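Local coordinates for protein aldehyde dehydrogenase (PDB 5MYP) that probably oxidises aldehydes to carboxylic acids, using NAD+ as the hydride acceptor, at residues A[250-255]-A[311-316]; A[317-322]-A[343-348]; A[232-237]-A[266-271]. One frame throughout, in Å; residues are numbered along the deposited sequence.

Contact 1: A[250-255]-A[311-316]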
loop_
_atom_site.group_PDB
_atom_site.type_symbol
_atom_site.label_atom_id
_atom_site.label_comp_id
_atom_site.label_asym_id
_atom_site.label_seq_id
_atom_site.Cartn_x
_atom_site.Cartn_y
_atom_site.Cartn_z
ATOM N N GLY A 250 -24.185 16.864 -8.889
ATOM C CA GLY A 250 -23.445 15.902 -8.058
ATOM C C GLY A 250 -24.268 15.280 -6.942
ATOM O O GLY A 250 -24.018 14.140 -6.546
ATOM N N LYS A 251 -25.242 16.031 -6.436
ATOM C CA LYS A 251 -26.161 15.555 -5.402
ATOM C C LYS A 251 -27.324 14.740 -5.971
ATOM O O LYS A 251 -27.752 13.766 -5.354
ATOM C CB LYS A 251 -26.702 16.753 -4.608
ATOM C CG LYS A 251 -27.331 16.408 -3.268
ATOM C CD LYS A 251 -26.334 15.725 -2.349
ATOM C CE LYS A 251 -26.660 15.942 -0.884
ATOM N NZ LYS A 251 -25.677 15.249 -0.008
ATOM N N ILE A 252 -27.836 15.140 -7.135
ATOM C CA ILE A 252 -29.002 14.487 -7.750
ATOM C C ILE A 252 -28.685 13.083 -8.290
ATOM O O ILE A 252 -29.528 12.187 -8.203
ATOM C CB ILE A 252 -29.650 15.396 -8.838
ATOM C CG1 ILE A 252 -30.452 16.512 -8.153
ATOM C CG2 ILE A 252 -30.564 14.608 -9.782
ATOM C CD1 ILE A 252 -30.967 17.587 -9.090
ATOM N N ILE A 253 -27.493 12.897 -8.854
ATOM C CA ILE A 253 -27.109 11.581 -9.385
ATOM C C ILE A 253 -27.177 10.511 -8.289
ATOM O O ILE A 253 -26.685 10.718 -7.171
ATOM C CB ILE A 253 -25.725 11.576 -10.093
ATOM C CG1 ILE A 253 -24.581 11.980 -9.148
ATOM C CG2 ILE A 253 -25.760 12.470 -11.330
ATOM C CD1 ILE A 253 -23.218 11.956 -9.802
ATOM N N ASN A 254 -27.851 9.406 -8.606
ATOM C CA ASN A 254 -28.082 8.299 -7.674
ATOM C C ASN A 254 -28.758 8.704 -6.345
ATOM O O ASN A 254 -28.592 8.028 -5.322
ATOM C CB ASN A 254 -26.755 7.557 -7.427
ATOM C CG ASN A 254 -26.939 6.069 -7.199
ATOM O OD1 ASN A 254 -27.807 5.434 -7.801
ATOM N ND2 ASN A 254 -26.108 5.502 -6.344
ATOM N N ALA A 255 -29.541 9.787 -6.378
ATOM C CA ALA A 255 -30.189 10.351 -5.185
ATOM C C ALA A 255 -29.210 10.586 -4.022
ATOM O O ALA A 255 -29.504 10.260 -2.871
ATOM C CB ALA A 255 -31.351 9.467 -4.759
ATOM N N SER A 311 -40.483 7.480 -12.657
ATOM C CA SER A 311 -39.755 8.749 -12.762
ATOM C C SER A 311 -38.282 8.553 -13.135
ATOM O O SER A 311 -37.762 7.430 -13.137
ATOM C CB SER A 311 -39.853 9.530 -11.448
ATOM O OG SER A 311 -39.019 8.978 -10.442
ATOM N N ASP A 312 -37.622 9.670 -13.432
ATOM C CA ASP A 312 -36.196 9.690 -13.776
ATOM C C ASP A 312 -35.281 9.878 -12.557
ATOM O O ASP A 312 -34.067 10.050 -12.722
ATOM C CB ASP A 312 -35.919 10.822 -14.773
ATOM C CG ASP A 312 -36.709 10.683 -16.068
ATOM O OD1 ASP A 312 -37.322 9.622 -16.309
ATOM O OD2 ASP A 312 -36.710 11.651 -16.855
ATOM N N TYR A 313 -35.852 9.847 -11.349
ATOM C CA TYR A 313 -35.122 10.154 -10.123
ATOM C C TYR A 313 -34.867 8.874 -9.313
ATOM O O TYR A 313 -35.814 8.141 -9.018
ATOM C CB TYR A 313 -35.905 11.163 -9.289
ATOM C CG TYR A 313 -35.151 11.628 -8.068
ATOM C CD1 TYR A 313 -34.047 12.466 -8.183
ATOM C CD2 TYR A 313 -35.531 11.217 -6.799
ATOM C CE1 TYR A 313 -33.357 12.903 -7.060
ATOM C CE2 TYR A 313 -34.850 11.639 -5.673
ATOM C CZ TYR A 313 -33.759 12.479 -5.806
ATOM O OH TYR A 313 -33.077 12.898 -4.691
ATOM N N PRO A 314 -33.593 8.601 -8.946
ATOM C CA PRO A 314 -33.279 7.334 -8.268
ATOM C C PRO A 314 -33.867 7.163 -6.870
ATOM O O PRO A 314 -34.261 8.132 -6.221
ATOM C CB PRO A 314 -31.746 7.334 -8.205
ATOM C CG PRO A 314 -31.332 8.246 -9.299
ATOM C CD PRO A 314 -32.363 9.324 -9.310
ATOM N N ARG A 315 -33.895 5.910 -6.439
ATOM C CA ARG A 315 -34.506 5.493 -5.193
ATOM C C ARG A 315 -33.441 5.409 -4.094
ATOM O O ARG A 315 -32.266 5.146 -4.379
ATOM C CB ARG A 315 -35.198 4.133 -5.422
ATOM C CG ARG A 315 -34.342 2.873 -5.349
ATOM C CD ARG A 315 -35.188 1.670 -4.960
ATOM N NE ARG A 315 -36.362 1.534 -5.819
ATOM C CZ ARG A 315 -36.376 0.992 -7.042
ATOM N NH1 ARG A 315 -35.261 0.561 -7.637
ATOM N NH2 ARG A 315 -37.518 0.937 -7.718
ATOM N N ILE A 316 -33.864 5.615 -2.850
ATOM C CA ILE A 316 -33.028 5.319 -1.686
ATOM C C ILE A 316 -32.946 3.790 -1.576
ATOM O O ILE A 316 -33.904 3.090 -1.889
ATOM C CB ILE A 316 -33.579 5.952 -0.380
ATOM C CG1 ILE A 316 -33.766 7.475 -0.532
ATOM C CG2 ILE A 316 -32.670 5.640 0.807
ATOM C CD1 ILE A 316 -32.548 8.229 -1.021
HETATM O O HOH W 1 -30.263 14.018 -4.274
#
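Apolar contact centres on the methyl of Ala255, which points at the loop 311-316 and meets three of its residues. CB of Ala255 lies 4.1 Å from CB of Pro314, and CD1 of Ile316 approaches the same methyl at an equal distance. Tyr313 reaches it with the far end of its ring, CZ being 4.0 Å from CB of Ala255. Tyr313 CG is anti to the backbone N (chi1 -175°), and from there the ring extends toward the end of helix 240-252, where CE1 comes within 4.3 Å of CG2 of Ile252. Pro314 also packs on backbone, its CG 3.6 Å from CA of Asn254.

No direct hydrogen bond joins the two segments, and the polar link is a water. It donates both to O of Lys251 (2.7 Å) and to OH of Tyr313 (3.1 Å). The same phenol bonds to the carbonyl of Ile347; since that oxygen can only accept, the phenol must give its proton there and receive the water's. Two bonds of opposite sense thus grip one hydroxyl.

Within the chain, N of Ala255 bonds to O of Ile252 just as the helix ends, and Asn254 and Ala255 both take left-handed backbone conformations. ND2 of Asn254 bonds to O of Gln257 and its OD1 to NE of Arg67, and this side chain lies about 9 Å from that of Cys259, the predicted catalytic cysteine.

Contact 1 therefore joins the last turn of a helix to an extended loop by van der Waals contact plus a bridging water. The chemistry implies a buried, mainly apolar junction in which the phenol and the Lys251 carbonyl still find polar partners, the water serving both and the neighbouring strand the phenol.

Contact 2: A[317-322]-A[343-348]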
loop_
_atom_site.group_PDB
_atom_site.type_symbol
_atom_site.label_atom_id
_atom_site.label_comp_id
_atom_site.label_asym_id
_atom_site.label_seq_id
_atom_site.Cartn_x
_atom_site.Cartn_y
_atom_site.Cartn_z
ATOM N N VAL A 317 -31.787 3.287 -1.157
ATOM C CA VAL A 317 -31.497 1.839 -1.178
ATOM C C VAL A 317 -32.527 0.971 -0.439
ATOM O O VAL A 317 -32.913 -0.082 -0.942
ATOM C CB VAL A 317 -30.059 1.544 -0.669
ATOM C CG1 VAL A 317 -29.896 1.864 0.812
ATOM C CG2 VAL A 317 -29.651 0.105 -0.963
ATOM N N ASN A 318 -32.983 1.427 0.727
ATOM C CA ASN A 318 -33.963 0.678 1.524
ATOM C C ASN A 318 -34.678 1.583 2.532
ATOM O O ASN A 318 -34.312 2.754 2.693
ATOM C CB ASN A 318 -33.296 -0.528 2.223
ATOM C CG ASN A 318 -32.138 -0.133 3.136
ATOM O OD1 ASN A 318 -32.163 0.912 3.785
ATOM N ND2 ASN A 318 -31.118 -0.984 3.194
ATOM N N ALA A 319 -35.691 1.031 3.199
ATOM C CA ALA A 319 -36.496 1.765 4.186
ATOM C C ALA A 319 -35.668 2.326 5.347
ATOM O O ALA A 319 -35.907 3.448 5.794
ATOM C CB ALA A 319 -37.612 0.871 4.721
ATOM N N SER A 320 -34.700 1.545 5.826
ATOM C CA SER A 320 -33.823 1.965 6.927
ATOM C C SER A 320 -33.035 3.234 6.595
ATOM O O SER A 320 -32.999 4.174 7.389
ATOM C CB SER A 320 -32.852 0.839 7.282
ATOM O OG SER A 320 -33.564 -0.341 7.612
ATOM N N HIS A 321 -32.419 3.249 5.416
ATOM C CA HIS A 321 -31.697 4.431 4.929
ATOM C C HIS A 321 -32.639 5.620 4.684
ATOM O O HIS A 321 -32.272 6.763 4.952
ATOM C CB HIS A 321 -30.892 4.102 3.663
ATOM C CG HIS A 321 -29.630 3.334 3.930
ATOM N ND1 HIS A 321 -28.402 3.727 3.437
ATOM C CD2 HIS A 321 -29.402 2.209 4.650
ATOM C CE1 HIS A 321 -27.475 2.871 3.833
ATOM N NE2 HIS A 321 -28.056 1.942 4.572
ATOM N N PHE A 322 -33.848 5.342 4.187
ATOM C CA PHE A 322 -34.875 6.371 3.996
ATOM C C PHE A 322 -35.216 7.085 5.313
ATOM O O PHE A 322 -35.197 8.314 5.369
ATOM C CB PHE A 322 -36.144 5.766 3.372
ATOM C CG PHE A 322 -37.260 6.752 3.184
ATOM C CD1 PHE A 322 -38.173 7.001 4.208
ATOM C CD2 PHE A 322 -37.408 7.431 1.981
ATOM C CE1 PHE A 322 -39.200 7.914 4.041
ATOM C CE2 PHE A 322 -38.436 8.345 1.807
ATOM C CZ PHE A 322 -39.332 8.589 2.839
ATOM N N ALA A 343 -43.195 4.868 0.421
ATOM C CA ALA A 343 -43.521 3.644 -0.329
ATOM C C ALA A 343 -42.587 3.403 -1.519
ATOM O O ALA A 343 -42.190 2.268 -1.773
ATOM C CB ALA A 343 -44.969 3.682 -0.802
ATOM N N THR A 344 -42.244 4.478 -2.233
ATOM C CA THR A 344 -41.331 4.422 -3.381
ATOM C C THR A 344 -39.886 4.831 -3.035
ATOM O O THR A 344 -39.056 4.960 -3.937
ATOM C CB THR A 344 -41.840 5.325 -4.525
ATOM O OG1 THR A 344 -41.809 6.699 -4.107
ATOM C CG2 THR A 344 -43.268 4.929 -4.947
ATOM N N LEU A 345 -39.595 5.034 -1.746
ATOM C CA LEU A 345 -38.260 5.410 -1.251
ATOM C C LEU A 345 -37.674 6.620 -2.004
ATOM O O LEU A 345 -36.522 6.611 -2.446
ATOM C CB LEU A 345 -37.321 4.198 -1.297
ATOM C CG LEU A 345 -37.735 2.971 -0.469
ATOM C CD1 LEU A 345 -36.894 1.760 -0.841
ATOM C CD2 LEU A 345 -37.626 3.260 1.023
ATOM N N THR A 346 -38.502 7.652 -2.140
ATOM C CA THR A 346 -38.161 8.856 -2.882
ATOM C C THR A 346 -37.956 9.997 -1.899
ATOM O O THR A 346 -38.847 10.279 -1.102
ATOM C CB THR A 346 -39.286 9.232 -3.865
ATOM O OG1 THR A 346 -39.539 8.135 -4.751
ATOM C CG2 THR A 346 -38.895 10.437 -4.687
ATOM N N ILE A 347 -36.777 10.617 -1.935
ATOM C CA ILE A 347 -36.502 11.847 -1.185
ATOM C C ILE A 347 -35.883 12.858 -2.152
ATOM O O ILE A 347 -34.809 12.615 -2.699
ATOM C CB ILE A 347 -35.534 11.620 -0.000
ATOM C CG1 ILE A 347 -36.084 10.563 0.967
ATOM C CG2 ILE A 347 -35.270 12.936 0.743
ATOM C CD1 ILE A 347 -35.121 10.169 2.070
ATOM N N ALA A 348 -36.563 13.984 -2.366
ATOM C CA ALA A 348 -36.046 15.027 -3.251
ATOM C C ALA A 348 -34.842 15.723 -2.604
ATOM O O ALA A 348 -34.733 15.740 -1.374
ATOM C CB ALA A 348 -37.128 16.048 -3.572
#
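The ring of Phe322 meets Thr346 edge-on: O of Thr346 lies in the ring plane, 3.5 Å from CE2. Ile347 approaches obliquely, its CG1 only 3.3 Å from CE2 of Phe322, which marks tight packing. Phe322 CG is anti to the backbone N (chi1 178°), directing the ring from helix 319-328 toward the strand. A second flat group, the imidazole of His321, has Val317 CG1 over one face, 3.4 Å above the plane and offset toward the rim.

Leu345 packs against the first turn of helix 319-328. Its CD2 touches CB of Phe322 at 3.7 Å and the backbone N of Ala319 at the same distance, and the side chains of Phe322 and Leu345 cross obliquely. Leu345 and Thr346 both face Asp341, forming a G1 beta bulge, and the positive phi of Leu345 (51°) suits its first position. The bulge introduces strand 346-353, part of the mixed sheet of this domain.

Asn318 is the N-cap: its OD1 accepts from N of His321 at 2.9 Å, with the donor nearly in line with the C=O bond (175°). Thr346, whose CB points away from the helix, packs against Phe291 and Leu295 of helix 289-296.

Contact 3: A[232-237]-A[266-271]. Unlike the reference sequence in segment 232-237: Thr235 (reference Ser).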
loop_
_atom_site.group_PDB
_atom_site.type_symbol
_atom_site.label_atom_id
_atom_site.label_comp_id
_atom_site.label_asym_id
_atom_site.label_seq_id
_atom_site.Cartn_x
_atom_site.Cartn_y
_atom_site.Cartn_z
ATOM N N VAL A 232 -17.403 27.236 -0.939
ATOM C CA VAL A 232 -17.763 28.272 -1.912
ATOM C C VAL A 232 -17.393 29.621 -1.308
ATOM O O VAL A 232 -17.933 30.000 -0.269
ATOM C CB VAL A 232 -19.269 28.234 -2.253
ATOM C CG1 VAL A 232 -19.624 29.305 -3.284
ATOM C CG2 VAL A 232 -19.669 26.846 -2.746
ATOM N N ASP A 233 -16.471 30.339 -1.945
ATOM C CA ASP A 233 -16.003 31.627 -1.421
ATOM C C ASP A 233 -16.846 32.790 -1.976
ATOM O O ASP A 233 -17.918 32.558 -2.530
ATOM C CB ASP A 233 -14.476 31.783 -1.632
ATOM C CG ASP A 233 -14.085 32.233 -3.035
ATOM O OD1 ASP A 233 -14.926 32.224 -3.958
ATOM O OD2 ASP A 233 -12.902 32.604 -3.207
ATOM N N ASP A 234 -16.361 34.021 -1.810
ATOM C CA ASP A 234 -17.066 35.244 -2.250
ATOM C C ASP A 234 -16.608 35.816 -3.614
ATOM O O ASP A 234 -16.899 36.975 -3.923
ATOM C CB ASP A 234 -16.971 36.326 -1.153
ATOM C CG ASP A 234 -15.528 36.673 -0.765
ATOM O OD1 ASP A 234 -14.584 35.986 -1.218
ATOM O OD2 ASP A 234 -15.339 37.629 0.019
ATOM N N THR A 235 -15.924 35.009 -4.430
ATOM C CA THR A 235 -15.433 35.451 -5.746
ATOM C C THR A 235 -16.211 34.825 -6.912
ATOM O O THR A 235 -15.801 34.975 -8.065
ATOM C CB THR A 235 -13.921 35.151 -5.910
ATOM O OG1 THR A 235 -13.689 33.735 -5.863
ATOM C CG2 THR A 235 -13.111 35.839 -4.809
ATOM N N CYS A 236 -17.337 34.159 -6.615
ATOM C CA CYS A 236 -18.133 33.430 -7.617
ATOM C C CYS A 236 -19.545 33.998 -7.854
ATOM O O CYS A 236 -20.381 33.311 -8.447
ATOM C CB CYS A 236 -18.264 31.951 -7.204
ATOM S SG CYS A 236 -16.708 31.054 -7.043
ATOM N N ALA A 237 -19.817 35.232 -7.426
ATOM C CA ALA A 237 -21.160 35.826 -7.596
ATOM C C ALA A 237 -21.656 35.756 -9.044
ATOM O O ALA A 237 -22.795 35.360 -9.292
ATOM C CB ALA A 237 -21.188 37.262 -7.096
ATOM N N VAL A 266 -19.828 24.641 2.747
ATOM C CA VAL A 266 -19.344 25.721 3.605
ATOM C C VAL A 266 -19.219 26.946 2.705
ATOM O O VAL A 266 -18.307 27.025 1.875
ATOM C CB VAL A 266 -17.989 25.391 4.270
ATOM C CG1 VAL A 266 -17.628 26.458 5.301
ATOM C CG2 VAL A 266 -18.030 24.013 4.920
ATOM N N VAL A 267 -20.147 27.891 2.859
ATOM C CA VAL A 267 -20.250 29.048 1.958
ATOM C C VAL A 267 -19.869 30.333 2.698
ATOM O O VAL A 267 -20.165 30.480 3.883
ATOM C CB VAL A 267 -21.655 29.160 1.302
ATOM C CG1 VAL A 267 -22.769 29.279 2.334
ATOM C CG2 VAL A 267 -21.710 30.315 0.306
ATOM N N GLU A 268 -19.208 31.257 2.004
ATOM C CA GLU A 268 -18.848 32.539 2.609
ATOM C C GLU A 268 -20.146 33.247 3.021
ATOM O O GLU A 268 -21.120 33.254 2.266
ATOM C CB GLU A 268 -18.014 33.391 1.642
ATOM C CG GLU A 268 -17.221 34.521 2.297
ATOM C CD GLU A 268 -18.034 35.786 2.559
ATOM O OE1 GLU A 268 -19.062 36.012 1.882
ATOM O OE2 GLU A 268 -17.640 36.568 3.445
ATOM N N LYS A 269 -20.136 33.811 4.229
ATOM C CA LYS A 269 -21.333 34.353 4.908
ATOM C C LYS A 269 -22.251 35.196 4.004
ATOM O O LYS A 269 -23.469 35.004 3.992
ATOM C CB LYS A 269 -20.884 35.185 6.117
ATOM C CG LYS A 269 -21.976 35.581 7.101
ATOM C CD LYS A 269 -21.409 36.452 8.218
ATOM C CE LYS A 269 -20.844 37.772 7.695
ATOM N NZ LYS A 269 -20.749 38.837 8.735
ATOM N N SER A 270 -21.652 36.109 3.244
ATOM C CA SER A 270 -22.398 37.019 2.372
ATOM C C SER A 270 -23.039 36.354 1.144
ATOM O O SER A 270 -23.949 36.935 0.547
ATOM C CB SER A 270 -21.503 38.186 1.923
ATOM O OG SER A 270 -20.606 37.797 0.897
ATOM N N MET A 271 -22.573 35.157 0.773
ATOM C CA MET A 271 -23.075 34.432 -0.395
ATOM C C MET A 271 -24.141 33.376 -0.109
ATOM O O MET A 271 -24.618 32.735 -1.046
ATOM C CB MET A 271 -21.897 33.754 -1.121
ATOM C CG MET A 271 -20.799 34.693 -1.594
ATOM S SD MET A 271 -21.395 35.735 -2.938
ATOM C CE MET A 271 -20.327 37.161 -2.753
#
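Val232 and Val267 form a parallel bridge in a mixed sheet, and this is the tightly packed part of the contact. N of Val232 donates to O of Val266 (3.0 Å, 167° at the hydrogen), and O of Val232 accepts from N of Glu268 (2.9 Å). The carbonyl of Val232 also receives a CA-H...O contact from Val267, whose CA is 3.4 Å away. Both valine side chains project from one face of the sheet and touch, CB of Val232 lying 4.1 Å from CG2 of Val267. Strand 370-376 continues the sheet beyond Val267, which packs on its Val373; both bridged valines are buried.

Past the bridge both segments leave the strand, and the contact becomes more polar and exposed. Asp234 and Glu268 cross at the surface, their carboxylate planes 30° apart, and OD2 of Asp234 stands 4.3 Å from OE2 of Glu268. Such proximity of like charges would tend to raise the proton affinity of one or both. Glu268 has compensating bonds: its OE1 accepts from OG of Ser270 on the syn side (2.6 Å) and from N of Ser270 above the carboxylate plane. The partly exposed Met271 packs on the loop, its CG against O of Asp233 and its CE 3.6 Å from O of Asp234.

The loop itself is shaped by Asp233. Its OD1 accepts from N and OG1 of Thr235, the backbone bond making an Asx turn, while OD2 bonds to Ser399. Cys236 packs on Phe464 of the second subunit.

Strand 229-232, helix 240-252 and strand 264-268 follow one another, and the outer two pair in parallel: the arrangement is a beta-alpha-beta crossover, here within the mixed sheet of an aldehyde dehydrogenase fold.

How the contacts relate
Contacts 1 and 2 are neighbours, with centres 11 Å apart, and share a border: N of Ile316 reaches O of Leu345, probably a hydrogen bond, which ties the loop 311-316 to the residue just before the strand that contact 2 uses. Contact 1 is the buried member, whereas contacts 2 and 3 are only partly buried. Contact 3 lies far from both, about 11 Å from contact 1 and 18 Å from contact 2 at the nearest atoms, yet helix 240-252 leads from its loop to contact 1, and its sheet is also that of contact 2. Direct backbone hydrogen bonds join the segments in contact 3 alone; the other two rely on van der Waals packing, partly against backbone, supplemented in contact 1 by a water.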